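Beta-ketoacyl synthase (Burkholderia phymatum, PDB 4EWG) probably catalyses the condensation step of fatty-acid-type chain extension, as a 3-oxoacyl-[acyl-carrier-protein] synthase of the thiolase-like superfamily. Local coordinates at residues K6-T11 against A259-F264; T222-D227 against T364-E369; N267-H272 against G401-L406; P276-M281 against E316-A321; N303-S308 against N395-G400. All coordinates share one frame; numbering follows the deposited sequence.

Interaction 1: K6-T11 against A259-F264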
# COMPACT_ATOMS: atom_id res chain seq x y z
N LYS A 6 22.49 8.31 1.62
CA LYS A 6 22.19 9.71 1.97
C LYS A 6 21.53 9.80 3.33
O LYS A 6 20.79 8.91 3.75
CB LYS A 6 21.26 10.33 0.96
CG LYS A 6 21.68 10.16 -0.49
CD LYS A 6 22.87 11.02 -0.84
CE LYS A 6 23.32 10.70 -2.25
NZ LYS A 6 24.39 11.66 -2.62
N ARG A 7 21.82 10.89 4.03
CA ARG A 7 21.18 11.16 5.27
C ARG A 7 19.86 11.82 4.95
O ARG A 7 19.70 12.40 3.87
CB ARG A 7 22.06 12.04 6.15
CG ARG A 7 23.39 11.36 6.50
CD ARG A 7 24.37 12.27 7.23
NE ARG A 7 23.81 12.79 8.48
CZ ARG A 7 24.48 13.57 9.32
NH1 ARG A 7 25.74 13.93 9.05
NH2 ARG A 7 23.91 13.97 10.44
N VAL A 8 18.93 11.73 5.90
CA VAL A 8 17.58 12.17 5.68
C VAL A 8 17.06 12.96 6.88
O VAL A 8 17.12 12.48 8.02
CB VAL A 8 16.69 10.99 5.39
CG1 VAL A 8 15.30 11.48 4.97
CG2 VAL A 8 17.34 10.12 4.30
N VAL A 9 16.57 14.17 6.60
CA VAL A 9 16.09 15.06 7.63
C VAL A 9 14.64 15.47 7.33
O VAL A 9 14.14 15.30 6.22
CB VAL A 9 16.97 16.36 7.75
CG1 VAL A 9 18.38 16.02 8.17
CG2 VAL A 9 16.96 17.18 6.44
N ILE A 10 13.99 15.99 8.33
CA ILE A 10 12.61 16.40 8.26
C ILE A 10 12.57 17.90 8.29
O ILE A 10 12.92 18.50 9.28
CB ILE A 10 11.82 15.87 9.48
CG1 ILE A 10 11.71 14.34 9.40
CG2 ILE A 10 10.43 16.48 9.54
CD1 ILE A 10 11.53 13.70 10.75
N THR A 11 12.11 18.50 7.21
CA THR A 11 12.14 19.99 7.07
C THR A 11 10.74 20.60 7.05
O THR A 11 10.60 21.82 7.00
CB THR A 11 12.86 20.37 5.78
OG1 THR A 11 12.28 19.62 4.71
CG2 THR A 11 14.32 19.97 5.87
N ALA A 259 14.47 17.60 12.60
CA ALA A 259 15.08 16.37 13.15
C ALA A 259 15.72 15.61 12.01
O ALA A 259 15.53 15.96 10.84
CB ALA A 259 14.04 15.49 13.84
N GLU A 260 16.50 14.59 12.36
CA GLU A 260 17.05 13.66 11.37
C GLU A 260 16.48 12.29 11.69
O GLU A 260 16.36 11.93 12.86
CB GLU A 260 18.59 13.63 11.44
CG GLU A 260 19.22 12.55 10.57
CD GLU A 260 20.74 12.61 10.52
OE1 GLU A 260 21.37 13.25 11.39
OE2 GLU A 260 21.31 12.01 9.59
N ILE A 261 16.15 11.53 10.66
CA ILE A 261 15.68 10.16 10.84
C ILE A 261 16.88 9.30 10.74
O ILE A 261 17.61 9.37 9.72
CB ILE A 261 14.72 9.71 9.74
CG1 ILE A 261 13.56 10.68 9.61
CG2 ILE A 261 14.21 8.28 10.03
CD1 ILE A 261 12.66 10.32 8.43
N VAL A 262 17.14 8.51 11.79
CA VAL A 262 18.37 7.72 11.84
C VAL A 262 18.15 6.21 11.83
O VAL A 262 19.07 5.47 11.51
CB VAL A 262 19.29 8.13 13.02
CG1 VAL A 262 19.93 9.52 12.75
CG2 VAL A 262 18.54 8.14 14.35
N GLY A 263 16.94 5.75 12.14
CA GLY A 263 16.64 4.33 12.04
C GLY A 263 15.20 3.99 11.80
O GLY A 263 14.28 4.70 12.24
N PHE A 264 14.99 2.90 11.09
CA PHE A 264 13.66 2.38 10.88
C PHE A 264 13.70 0.88 10.93
O PHE A 264 14.49 0.27 10.23
CB PHE A 264 13.14 2.86 9.52
CG PHE A 264 11.84 2.24 9.12
CD1 PHE A 264 10.72 2.37 9.91
CD2 PHE A 264 11.72 1.57 7.89
CE1 PHE A 264 9.51 1.82 9.53
CE2 PHE A 264 10.50 1.05 7.50
CZ PHE A 264 9.40 1.16 8.32
O HOH W 1 19.87 10.39 8.09
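Arg7 NE donates to Glu260 OE2 over 2.8 Å, and a water lies 2.6 Å from the same Glu260 OE2. The other carboxylate oxygen, Glu260 OE1, takes Arg7 NH2 at 2.8 Å, giving a side-on, two-pronged salt bridge. Both oxygens are met on their syn sides, and the carboxylate and guanidinium planes lie only 17° apart. A bend at chi3 (59°) in Arg7 turns NE and NH2 toward the acid, while Glu260 reaches out extended, CG anti to its backbone N. The water accepts from Val8 N and lies within donating distance of Ile261 O. This pairing joins the first strand of the N-terminal half, 8-16, to the first strand of the C-terminal half, 259-268, and so connects the sheets of the two similar halves of a thiolase fold. The strands run antiparallel but splayed, at 145°. Val9 and Glu260 form a non-hydrogen-bonded pair, flanked by Ile261 N to Val8 O (3.0 Å) and Ile10 N to Ala259 O (2.9 Å). On the other face Ile10 CD1 lies 3.8 Å from Ile261 CG1, the two side chains crossing nearly at right angles, and Val8 and Ile261 reach Tyr179 of helix 170-183.

Interaction 2: T222-D227 against T364-E369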
# COMPACT_ATOMS: atom_id res chain seq x y z
N THR A 222 -11.55 8.10 29.50
CA THR A 222 -11.17 6.96 28.66
C THR A 222 -10.71 7.52 27.30
O THR A 222 -11.27 8.53 26.84
CB THR A 222 -12.36 5.96 28.52
OG1 THR A 222 -11.95 4.78 27.85
CG2 THR A 222 -13.58 6.61 27.75
N PRO A 223 -9.71 6.89 26.67
CA PRO A 223 -9.01 5.64 26.99
C PRO A 223 -7.93 5.87 28.03
O PRO A 223 -7.66 7.00 28.38
CB PRO A 223 -8.41 5.23 25.66
CG PRO A 223 -8.11 6.56 24.98
CD PRO A 223 -9.19 7.49 25.42
N ARG A 224 -7.31 4.78 28.49
CA ARG A 224 -6.42 4.82 29.64
C ARG A 224 -5.20 3.92 29.42
O ARG A 224 -5.05 2.90 30.08
CB ARG A 224 -7.17 4.35 30.91
CG ARG A 224 -8.55 4.94 31.13
CD ARG A 224 -9.19 4.41 32.43
NE ARG A 224 -8.45 4.79 33.63
CZ ARG A 224 -8.57 5.95 34.26
NH1 ARG A 224 -7.85 6.18 35.34
NH2 ARG A 224 -9.42 6.88 33.83
N PRO A 225 -4.31 4.31 28.51
CA PRO A 225 -3.19 3.44 28.21
C PRO A 225 -2.40 3.01 29.44
O PRO A 225 -2.07 3.84 30.29
CB PRO A 225 -2.31 4.29 27.27
CG PRO A 225 -3.25 5.24 26.67
CD PRO A 225 -4.26 5.55 27.74
N PHE A 226 -2.12 1.71 29.53
CA PHE A 226 -1.32 1.10 30.62
C PHE A 226 -1.97 1.16 32.01
O PHE A 226 -1.37 0.78 32.99
CB PHE A 226 0.10 1.66 30.66
CG PHE A 226 0.77 1.64 29.32
CD1 PHE A 226 1.16 0.44 28.76
CD2 PHE A 226 0.96 2.81 28.60
CE1 PHE A 226 1.76 0.40 27.53
CE2 PHE A 226 1.57 2.80 27.36
CZ PHE A 226 1.96 1.58 26.82
N ASP A 227 -3.21 1.62 32.08
CA ASP A 227 -3.91 1.78 33.34
C ASP A 227 -4.66 0.49 33.74
O ASP A 227 -5.21 -0.22 32.90
CB ASP A 227 -4.90 2.95 33.22
CG ASP A 227 -5.47 3.36 34.57
OD1 ASP A 227 -4.76 4.06 35.32
OD2 ASP A 227 -6.63 2.98 34.85
N THR A 364 0.89 10.38 29.84
CA THR A 364 -0.32 9.64 29.44
C THR A 364 -1.49 10.10 30.33
O THR A 364 -1.46 9.93 31.55
CB THR A 364 -0.14 8.12 29.54
OG1 THR A 364 0.94 7.72 28.68
CG2 THR A 364 -1.40 7.38 29.12
N LEU A 365 -2.48 10.72 29.70
CA LEU A 365 -3.73 11.14 30.35
C LEU A 365 -4.49 9.93 30.87
O LEU A 365 -4.43 8.85 30.27
CB LEU A 365 -4.61 11.89 29.35
CG LEU A 365 -5.03 13.31 29.68
CD1 LEU A 365 -3.82 14.25 29.86
CD2 LEU A 365 -5.98 13.83 28.61
N ASN A 366 -5.18 10.12 32.00
CA ASN A 366 -6.01 9.08 32.62
C ASN A 366 -5.25 7.78 32.98
O ASN A 366 -5.81 6.67 32.94
CB ASN A 366 -7.24 8.77 31.75
CG ASN A 366 -8.32 9.86 31.84
OD1 ASN A 366 -8.76 10.23 32.93
ND2 ASN A 366 -8.76 10.34 30.71
N LEU A 367 -3.96 7.93 33.34
CA LEU A 367 -3.15 6.83 33.88
C LEU A 367 -2.89 7.11 35.36
O LEU A 367 -1.98 7.86 35.69
CB LEU A 367 -1.83 6.70 33.10
CG LEU A 367 -0.81 5.63 33.56
CD1 LEU A 367 -1.41 4.21 33.59
CD2 LEU A 367 0.43 5.63 32.69
N THR A 368 -3.68 6.49 36.24
CA THR A 368 -3.59 6.76 37.68
C THR A 368 -3.06 5.56 38.48
O THR A 368 -2.44 5.76 39.51
CB THR A 368 -4.95 7.18 38.22
OG1 THR A 368 -5.93 6.17 37.91
CG2 THR A 368 -5.38 8.52 37.57
N GLU A 369 -3.29 4.34 38.00
CA GLU A 369 -2.71 3.14 38.60
C GLU A 369 -2.15 2.27 37.46
O GLU A 369 -2.91 1.73 36.65
CB GLU A 369 -3.76 2.35 39.36
CG GLU A 369 -3.19 1.11 40.07
CD GLU A 369 -4.25 0.16 40.63
OE1 GLU A 369 -5.46 0.44 40.51
OE2 GLU A 369 -3.88 -0.87 41.22
O HOH W 2 -8.23 9.70 27.82
O HOH W 3 -8.24 8.99 35.35
O HOH W 4 -7.22 3.62 37.44
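Arg224 lies across the backbone of Asn366, whose carbonyl oxygen it follows along most of its length. Its CB starts 3.4 Å from Asn366 O and CG continues past the same atom. The chain then bends at chi3 (64°), which swings the guanidinium round until Asn366 O sits over the centre of one of its faces, 3.0 Å above the plane; this is a facial contact, not a hydrogen bond. The hydrogens point outward in the plane instead. NE makes an almost straight salt-bridged bond (174°) to Asp227 OD2 at 2.8 Å. At the tip, NH1 donates to a water that in turn donates to Asn366 OD1, and NH2 bonds to Leu221 O; Asn366 ND2 is held by His220 O. Asp227 uses its second oxygen across the contact: Asp227 OD1 accepts from Thr368 N at 2.8 Å and from Glu369 N at 3.1 Å, the two donors coming from opposite faces of the carboxylate. Two type II turns, Arg224-Asp227 and Thr364-Leu367, thus abut. Between them Pro225 CD packs 3.7 Å from Thr364 CG2, and Leu367 CD1 comes within 3.7 Å of Asp227 CB. Both loops pack against helix 334-337, Pro225 and Thr364 on Ser335 and Leu365 on Tyr336; Pro225 also touches Asp313 of helix 310-324, while Phe226 touches Glu316 of that second helix and meets the ring of Tyr379 from strand 378-379.

Interaction 3: N267-H272 against G401-L406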
# COMPACT_ATOMS: atom_id res chain seq x y z
N ASN A 267 8.93 -5.20 10.90
CA ASN A 267 8.75 -6.64 10.82
C ASN A 267 7.30 -7.03 11.11
O ASN A 267 6.44 -6.17 11.20
CB ASN A 267 9.73 -7.38 11.76
CG ASN A 267 9.39 -7.24 13.22
OD1 ASN A 267 8.54 -6.43 13.61
ND2 ASN A 267 10.04 -8.03 14.06
N SER A 268 7.03 -8.33 11.18
CA SER A 268 5.74 -8.81 11.68
C SER A 268 5.86 -10.01 12.61
O SER A 268 6.85 -10.75 12.61
CB SER A 268 4.76 -9.11 10.56
OG SER A 268 5.45 -9.58 9.45
N ASP A 269 4.82 -10.18 13.43
CA ASP A 269 4.75 -11.26 14.40
C ASP A 269 4.62 -12.64 13.76
O ASP A 269 5.03 -13.62 14.35
CB ASP A 269 3.56 -11.07 15.35
CG ASP A 269 3.65 -9.79 16.20
OD1 ASP A 269 4.77 -9.24 16.38
OD2 ASP A 269 2.57 -9.36 16.73
N GLY A 270 4.02 -12.70 12.58
CA GLY A 270 3.73 -13.94 11.91
C GLY A 270 3.00 -14.99 12.76
O GLY A 270 3.28 -16.19 12.63
N ALA A 271 2.10 -14.54 13.62
CA ALA A 271 1.48 -15.41 14.60
C ALA A 271 0.00 -15.20 14.53
O ALA A 271 -0.71 -16.11 14.19
CB ALA A 271 2.01 -15.12 16.01
N HIS A 272 -0.46 -14.01 14.88
CA HIS A 272 -1.90 -13.72 14.93
C HIS A 272 -2.28 -12.45 14.20
O HIS A 272 -1.46 -11.50 14.03
CB HIS A 272 -2.34 -13.64 16.39
CG HIS A 272 -3.81 -13.93 16.59
ND1 HIS A 272 -4.77 -12.97 16.51
CD2 HIS A 272 -4.47 -15.13 16.87
CE1 HIS A 272 -5.97 -13.53 16.74
NE2 HIS A 272 -5.78 -14.85 16.96
N GLY A 401 -0.15 -8.01 12.88
CA GLY A 401 1.12 -8.11 13.57
C GLY A 401 2.23 -7.29 12.92
O GLY A 401 3.40 -7.61 13.13
N ILE A 402 1.87 -6.26 12.14
CA ILE A 402 2.85 -5.39 11.48
C ILE A 402 3.42 -4.43 12.51
O ILE A 402 2.67 -3.63 13.12
CB ILE A 402 2.22 -4.56 10.33
CG1 ILE A 402 1.83 -5.49 9.18
CG2 ILE A 402 3.17 -3.48 9.84
CD1 ILE A 402 0.89 -4.85 8.16
N ASN A 403 4.75 -4.49 12.70
CA ASN A 403 5.42 -3.64 13.66
C ASN A 403 6.38 -2.64 13.00
O ASN A 403 7.11 -3.00 12.06
CB ASN A 403 6.21 -4.50 14.65
CG ASN A 403 5.40 -5.68 15.16
OD1 ASN A 403 4.23 -5.52 15.55
ND2 ASN A 403 6.01 -6.85 15.14
N THR A 404 6.37 -1.41 13.51
CA THR A 404 7.31 -0.36 13.09
C THR A 404 7.90 0.36 14.28
O THR A 404 7.25 0.56 15.29
CB THR A 404 6.64 0.70 12.20
OG1 THR A 404 5.60 1.37 12.94
CG2 THR A 404 6.05 0.06 10.98
N SER A 405 9.16 0.73 14.12
CA SER A 405 9.91 1.49 15.12
C SER A 405 10.72 2.56 14.37
O SER A 405 11.48 2.25 13.46
CB SER A 405 10.85 0.56 15.88
OG SER A 405 11.56 1.24 16.87
N LEU A 406 10.56 3.81 14.77
CA LEU A 406 11.26 4.93 14.14
C LEU A 406 12.15 5.57 15.15
O LEU A 406 11.69 5.84 16.27
CB LEU A 406 10.26 5.97 13.64
CG LEU A 406 9.48 5.56 12.40
CD1 LEU A 406 8.20 6.42 12.27
CD2 LEU A 406 10.38 5.63 11.17
O HOH W 5 2.31 -6.63 16.68
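Neighbouring antiparallel strands of the C-terminal half-sheet, the end of 259-268 and the start of 402-409, are zipped together here. Asn267 and Asn403 form a hydrogen-bonded pair, with Asn403 N to Asn267 O at 2.8 Å and Asn267 N to Asn403 O at 3.1 Å; Ser268 and Ile402 follow as a non-hydrogen-bonded pair. Beyond them Gly401 O accepts from Asp269 N at 3.0 Å and is also approached by Ser268 CA. Gly401, at positive phi, has no side chain on the side where Asp269 CB comes close. The side chains add a second tie on the face of the two asparagines. Asn403 ND2 spends both hydrogens there: it donates to Asn267 OD1 at 3.0 Å and, nearly straight (170°), to Asp269 OD1 at 3.0 Å. Both acceptors lie close to the Asn403 amide plane, so the amide is fixed in its rotation, yet each acceptor oxygen is met from above its own plane. A water donating to Asp269 OD2 and Asn403 OD1 completes the link. Asp269 is held further by Thr280 OG1 and Thr277 N, and Asn267 ND2 by Thr280 O, which ties the asparagine face to the start of helix 278-291. On the opposite face Ile402 lies on Gln173 of helix 170-183, and Ser268 OG bonds to Gly159 O of the second subunit at the dimer interface; strand 402-409 lies between 259-268 and 391-398.

Interaction 4: P276-M281 against E316-A321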
# COMPACT_ATOMS: atom_id res chain seq x y z
N PRO A 276 -1.13 -9.35 19.64
CA PRO A 276 0.29 -9.06 19.41
C PRO A 276 1.26 -10.00 20.13
O PRO A 276 0.97 -10.44 21.23
CB PRO A 276 0.43 -7.63 19.93
CG PRO A 276 -0.60 -7.50 20.96
CD PRO A 276 -1.74 -8.40 20.58
N THR A 277 2.41 -10.27 19.53
CA THR A 277 3.47 -11.07 20.14
C THR A 277 4.69 -10.20 20.56
O THR A 277 5.42 -9.65 19.71
CB THR A 277 3.99 -12.15 19.16
OG1 THR A 277 2.90 -12.94 18.69
CG2 THR A 277 5.03 -13.06 19.87
N ALA A 278 4.92 -10.12 21.86
CA ALA A 278 5.96 -9.25 22.43
C ALA A 278 7.37 -9.42 21.84
O ALA A 278 8.08 -8.42 21.65
CB ALA A 278 6.00 -9.42 23.95
N SER A 279 7.79 -10.64 21.54
CA SER A 279 9.19 -10.84 21.12
C SER A 279 9.50 -10.16 19.78
O SER A 279 10.55 -9.46 19.64
CB SER A 279 9.58 -12.31 21.08
OG SER A 279 8.73 -13.01 20.20
N THR A 280 8.59 -10.31 18.83
CA THR A 280 8.76 -9.71 17.51
C THR A 280 8.51 -8.21 17.53
O THR A 280 9.09 -7.50 16.70
CB THR A 280 7.88 -10.41 16.45
OG1 THR A 280 6.66 -10.84 17.06
CG2 THR A 280 8.61 -11.64 15.89
N MET A 281 7.68 -7.73 18.46
CA MET A 281 7.54 -6.28 18.69
C MET A 281 8.89 -5.71 19.17
O MET A 281 9.35 -4.70 18.65
CB MET A 281 6.44 -5.99 19.72
CG MET A 281 5.03 -6.34 19.24
SD MET A 281 3.83 -6.56 20.58
CE MET A 281 3.34 -4.87 20.92
N GLU A 316 3.06 -4.55 24.50
CA GLU A 316 3.93 -3.41 24.19
C GLU A 316 4.89 -3.13 25.36
O GLU A 316 6.09 -2.92 25.15
CB GLU A 316 3.13 -2.13 23.84
CG GLU A 316 4.02 -0.94 23.55
CD GLU A 316 3.30 0.29 22.99
OE1 GLU A 316 2.06 0.38 23.04
OE2 GLU A 316 4.00 1.18 22.47
N SER A 317 4.35 -3.13 26.58
CA SER A 317 5.16 -2.86 27.77
C SER A 317 6.29 -3.85 27.89
O SER A 317 7.43 -3.47 28.12
CB SER A 317 4.34 -2.86 29.04
OG SER A 317 3.77 -4.13 29.33
N GLN A 318 5.97 -5.13 27.73
CA GLN A 318 6.98 -6.19 27.84
C GLN A 318 8.03 -6.01 26.77
O GLN A 318 9.21 -6.11 27.04
CB GLN A 318 6.36 -7.58 27.70
CG GLN A 318 5.33 -7.95 28.75
CD GLN A 318 4.46 -9.15 28.34
OE1 GLN A 318 4.26 -9.40 27.16
NE2 GLN A 318 3.94 -9.88 29.32
N ALA A 319 7.59 -5.75 25.54
CA ALA A 319 8.51 -5.55 24.41
C ALA A 319 9.46 -4.39 24.68
O ALA A 319 10.66 -4.47 24.39
CB ALA A 319 7.72 -5.31 23.11
N THR A 320 8.93 -3.31 25.24
CA THR A 320 9.72 -2.13 25.53
C THR A 320 10.70 -2.40 26.69
O THR A 320 11.86 -2.03 26.61
CB THR A 320 8.82 -0.93 25.87
OG1 THR A 320 7.78 -0.80 24.89
CG2 THR A 320 9.64 0.35 25.95
N ALA A 321 10.23 -3.06 27.75
CA ALA A 321 11.09 -3.40 28.90
C ALA A 321 12.19 -4.31 28.44
O ALA A 321 13.36 -4.13 28.82
CB ALA A 321 10.29 -4.06 30.01
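Ala278, Met281 and Ala319 bury nearly equal amounts of surface and together carry the meeting of helices 278-291 and 310-324. Where the first turn of the former approaches the latter, the CA atoms of Ala278 and Ala319 are only 4.9 Å apart, a spacing that their small side chains allow. The methyl of Ala319 fits between two groups of the other helix: Ala319 CB lies 3.5 Å from Ala278 O and 3.7 Å from Met281 CB. Ala278 in turn directs its own methyl at Gln318, with Ala278 CB 3.7 Å from Gln318 OE1; this long side chain runs extended along the more exposed margin of the contact. Met281 closes the buried side. Its CG is anti to the carbonyl carbon (chi1 -67°), and a bend at chi3 (83°) brings the terminal methyl alongside the backbone of the partner helix, Met281 CE resting 3.6 Å from Glu316 CA and 4.0 Å from Glu316 CB. The carboxylate of Glu316 leads away from this helix pair and bonds to His305 N and Gly306 N. Deeper in, Met281 meets Phe397 of strand 391-398, and Met285, one turn further on, continues the packing on Ala319. The contact is mostly apolar, methyl and methylene groups packing on each other and on helix backbone, with Gln318 OE1 the one polar side-chain atom at the margin; close fit, without hydrogen bonds between the segments, holds it.

Interaction 5: N303-S308 against N395-G400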
# COMPACT_ATOMS: atom_id res chain seq x y z
N ASN A 303 7.85 7.06 22.47
CA ASN A 303 6.43 7.34 22.24
C ASN A 303 5.73 6.04 21.93
O ASN A 303 5.84 5.50 20.83
CB ASN A 303 6.21 8.37 21.11
CG ASN A 303 4.77 8.91 21.06
OD1 ASN A 303 4.00 8.58 20.12
ND2 ASN A 303 4.40 9.73 22.05
N ALA A 304 5.03 5.52 22.93
CA ALA A 304 4.25 4.32 22.82
C ALA A 304 3.19 4.40 21.71
O ALA A 304 2.79 5.48 21.27
CB ALA A 304 3.58 3.98 24.16
N HIS A 305 2.78 3.23 21.28
CA HIS A 305 1.58 3.07 20.49
C HIS A 305 0.45 3.27 21.45
O HIS A 305 -0.42 4.12 21.21
CB HIS A 305 1.57 1.69 19.86
CG HIS A 305 0.53 1.49 18.81
ND1 HIS A 305 0.38 2.33 17.78
CD2 HIS A 305 -0.38 0.46 18.62
CE1 HIS A 305 -0.63 1.88 16.99
NE2 HIS A 305 -1.08 0.74 17.50
N GLY A 306 0.45 2.50 22.54
CA GLY A 306 -0.40 2.80 23.71
C GLY A 306 -1.87 2.96 23.41
O GLY A 306 -2.46 4.00 23.71
N THR A 307 -2.46 1.93 22.82
CA THR A 307 -3.86 1.95 22.36
C THR A 307 -4.90 1.85 23.46
O THR A 307 -6.04 2.24 23.26
CB THR A 307 -4.14 0.77 21.42
OG1 THR A 307 -3.95 -0.45 22.15
CG2 THR A 307 -3.24 0.75 20.23
N SER A 308 -4.50 1.32 24.62
CA SER A 308 -5.38 1.11 25.78
C SER A 308 -6.20 -0.14 25.66
O SER A 308 -7.16 -0.29 26.39
CB SER A 308 -6.33 2.32 26.05
OG SER A 308 -6.95 2.21 27.33
N ASN A 395 7.01 4.15 18.29
CA ASN A 395 6.62 2.78 17.90
C ASN A 395 5.15 2.67 17.56
O ASN A 395 4.32 3.46 18.03
CB ASN A 395 6.92 1.81 19.04
CG ASN A 395 8.40 1.61 19.25
OD1 ASN A 395 9.19 1.61 18.28
ND2 ASN A 395 8.81 1.42 20.54
N ASN A 396 4.83 1.72 16.70
CA ASN A 396 3.44 1.45 16.30
C ASN A 396 3.33 0.00 15.93
O ASN A 396 4.25 -0.58 15.32
CB ASN A 396 3.01 2.31 15.10
CG ASN A 396 3.08 3.78 15.39
OD1 ASN A 396 2.13 4.38 15.98
ND2 ASN A 396 4.17 4.40 14.98
N PHE A 397 2.21 -0.57 16.29
CA PHE A 397 1.98 -2.01 16.11
C PHE A 397 0.59 -2.15 15.62
O PHE A 397 -0.31 -1.65 16.25
CB PHE A 397 2.14 -2.75 17.45
CG PHE A 397 3.43 -2.46 18.12
CD1 PHE A 397 4.61 -3.03 17.66
CD2 PHE A 397 3.50 -1.61 19.18
CE1 PHE A 397 5.83 -2.76 18.26
CE2 PHE A 397 4.72 -1.33 19.79
CZ PHE A 397 5.87 -1.90 19.33
N ALA A 398 0.40 -2.92 14.55
CA ALA A 398 -0.80 -2.85 13.78
C ALA A 398 -1.44 -4.23 13.52
O ALA A 398 -0.86 -5.28 13.78
CB ALA A 398 -0.49 -2.17 12.46
N PHE A 399 -2.65 -4.18 12.99
CA PHE A 399 -3.31 -5.33 12.40
C PHE A 399 -2.37 -6.20 11.60
O PHE A 399 -1.49 -5.70 10.89
CB PHE A 399 -4.36 -4.84 11.41
CG PHE A 399 -5.75 -4.96 11.91
CD1 PHE A 399 -6.41 -6.15 11.83
CD2 PHE A 399 -6.38 -3.87 12.45
CE1 PHE A 399 -7.70 -6.25 12.31
CE2 PHE A 399 -7.66 -3.95 12.93
CZ PHE A 399 -8.32 -5.15 12.87
N GLY A 400 -2.58 -7.51 11.71
CA GLY A 400 -1.71 -8.46 11.05
C GLY A 400 -0.33 -8.60 11.71
O GLY A 400 0.55 -9.24 11.16
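Strands 299-303 and 391-398 run parallel as neighbours in the C-terminal half-sheet, and this contact lies where the first of them ends. Asn395 N donates to Asn303 O over 3.1 Å, almost perfectly straight (174°) and nearly along the C=O axis. Past this bond the chain turns away from the strand, yet the CA atoms of His305 and Asn396 are still 4.9 Å apart. His305 buries by far the largest area of the contact. With CG anti to its backbone N (chi1 -168°), the imidazole swings out over strand 391-398 and lies on its backbone, Phe397 N being 3.5 Å above the ring plane and over its centre. The same overlap brings His305 NE2 to 2.8 Å from Phe397 O, but at an angle unsuited to a hydrogen bond. At the base, His305 CB touches Phe397 CD2 at 3.9 Å, while the phenyl ring also packs on Met285 of helix 278-291. Asn395 OD1 bonds to Ser405 OG on the next strand. His339 meets the His305 ring edge-to-face, and Cys344 of helix 344-358 touches it too. The sequence Asn-Ala-His-Gly-Thr, a second histidine close by and the neighbouring Cys168, which touches Ala398, are consistent with the Cys-His-His active site of beta-ketoacyl synthases, where the strand 391-398 leads into a glycine-containing loop beside the pocket.

In the fold
All five contacts are largely buried. Interaction 5, about 10 Å from the chain's centre, lies deepest and consists mainly of a ring laid on backbone; interactions 2 and 4, at about 20 and 19 Å, are farthest out, and exposed residues take part in 1, 2 and 4 only. Interactions 1 and 3 share strand 259-268, and 3 and 5 use adjacent strands 402-409 and 391-398. Interaction 1 puts an ion pair mid-sheet, where the two halves meet, whereas 3 relies on neutral amides and one carboxylate near the second subunit. Mostly apolar helix packing in 4 touches 3 through Thr280 and 5 through Glu316. Interaction 2, rich in charge and water, joins 5 through Arg224 N and Ser308 OG.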